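Local coordinates for CrataBL (PDB 4IHZ), which inhibits trypsin and probably, more strongly, factor Xa, and probably also acts as a lectin that binds glucose and N-acetylglucosamine, at residues P55-S58 / S59-V62. Residues are numbered along the deposited sequence; the frame is centred on the assembly and turned at random.
Sequences PQNS and SLKV
Asn57 and Leu60 are the two ends of a type I beta turn, with Ser58 and Ser59 at its corners. The backbone closes the turn with one hydrogen bond. Leu60 N donates to Asn57 O at 3.2 Å, and the bond is nearly straight at the hydrogen (168°). Asn57 O also stands 3.0 Å from Ser59 N, but the angle there is too poor for a bond.

Side-chain packing joins the same two ends. The Leu60 side chain runs roughly perpendicular to that of Asn57. Leu60 CD1 reaches Asn57 CB at 3.6 Å, and Leu60 CG lies 3.9 Å from Asn57 CG. Leu60 CG is anti to its own carbonyl carbon (chi1 -61°), which leaves the branch beside the backbone N and close to Asn57 O. Leu60 CD1 also makes a looser apolar contact with Pro55 CB, at 4.1 Å. Around the corner, Asn57 OD1 comes to 3.7 Å from Ser59 CB, a van der Waals approach.

Both serines are exposed, whereas Pro55 is buried and touches Thr4 and Pro64. Thr4 OG1 is hydrogen-bonded to Leu60 O, and Gln56 OE1 to Asn68 ND2. The turn lies on the surface of the beta-trefoil, in the loop that leads from strand 52-55 to strand 69-72.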
loop_
_atom_site.group_PDB
_atom_site.type_symbol
_atom_site.label_atom_id
_atom_site.label_comp_id
_atom_site.label_asym_id
_atom_site.label_seq_id
_atom_site.Cartn_x
_atom_site.Cartn_y
_atom_site.Cartn_z
ATOM N N PRO A 55 -6.899 -8.521 13.959
ATOM C CA PRO A 55 -7.920 -9.576 13.861
ATOM C C PRO A 55 -9.129 -9.136 13.022
ATOM O O PRO A 55 -9.433 -7.941 12.920
ATOM C CB PRO A 55 -8.383 -9.767 15.309
ATOM C CG PRO A 55 -7.337 -9.121 16.177
ATOM C CD PRO A 55 -6.763 -7.997 15.338
ATOM N N GLN A 56 -9.808 -10.115 12.448
ATOM C CA GLN A 56 -11.004 -9.872 11.660
ATOM C C GLN A 56 -12.100 -9.133 12.464
ATOM O O GLN A 56 -12.819 -8.291 11.924
ATOM C CB GLN A 56 -11.496 -11.177 11.063
ATOM C CG GLN A 56 -12.759 -11.009 10.218
ATOM C CD GLN A 56 -13.010 -12.213 9.366
ATOM O OE1 GLN A 56 -12.808 -13.360 9.801
ATOM N NE2 GLN A 56 -13.460 -11.971 8.142
ATOM N N ASN A 57 -12.204 -9.419 13.755
ATOM C CA ASN A 57 -12.916 -8.502 14.653
ATOM C C ASN A 57 -11.899 -7.463 15.164
ATOM O O ASN A 57 -11.219 -7.681 16.166
ATOM C CB ASN A 57 -13.547 -9.289 15.798
ATOM C CG ASN A 57 -14.483 -8.448 16.655
ATOM O OD1 ASN A 57 -14.565 -7.221 16.507
ATOM N ND2 ASN A 57 -15.198 -9.112 17.566
ATOM N N SER A 58 -11.773 -6.346 14.447
ATOM C CA SER A 58 -10.675 -5.386 14.689
ATOM C C SER A 58 -10.822 -4.611 16.014
ATOM O O SER A 58 -9.909 -3.870 16.413
ATOM C CB SER A 58 -10.517 -4.423 13.503
ATOM O OG SER A 58 -11.574 -3.463 13.494
ATOM N N SER A 59 -11.961 -4.803 16.682
ATOM C CA SER A 59 -12.246 -4.214 17.994
ATOM C C SER A 59 -11.679 -5.000 19.202
ATOM O O SER A 59 -11.677 -4.485 20.330
ATOM C CB SER A 59 -13.762 -4.011 18.145
ATOM O OG SER A 59 -14.207 -4.203 19.488
ATOM N N LEU A 60 -11.234 -6.240 18.972
ATOM C CA LEU A 60 -10.578 -7.042 20.015
ATOM C C LEU A 60 -9.227 -6.427 20.397
ATOM O O LEU A 60 -8.500 -5.941 19.515
ATOM C CB LEU A 60 -10.350 -8.478 19.521
ATOM C CG LEU A 60 -11.576 -9.309 19.139
ATOM C CD1 LEU A 60 -11.186 -10.492 18.274
ATOM C CD2 LEU A 60 -12.328 -9.767 20.388
ATOM N N LYS A 61 -8.892 -6.444 21.688
ATOM C CA LYS A 61 -7.601 -5.902 22.141
ATOM C C LYS A 61 -6.493 -6.961 22.192
ATOM O O LYS A 61 -5.317 -6.630 22.068
ATOM C CB LYS A 61 -7.721 -5.119 23.462
ATOM C CG LYS A 61 -7.252 -5.842 24.713
ATOM C CD LYS A 61 -6.692 -4.869 25.764
ATOM C CE LYS A 61 -6.463 -5.553 27.121
ATOM N NZ LYS A 61 -5.466 -6.682 27.094
ATOM N N VAL A 62 -6.889 -8.223 22.358
ATOM C CA VAL A 62 -5.994 -9.370 22.304
ATOM C C VAL A 62 -6.255 -10.094 20.989
ATOM O O VAL A 62 -7.394 -10.330 20.600
ATOM C CB VAL A 62 -6.250 -10.326 23.510
ATOM C CG1 VAL A 62 -5.450 -11.626 23.388
ATOM C CG2 VAL A 62 -5.910 -9.608 24.810
#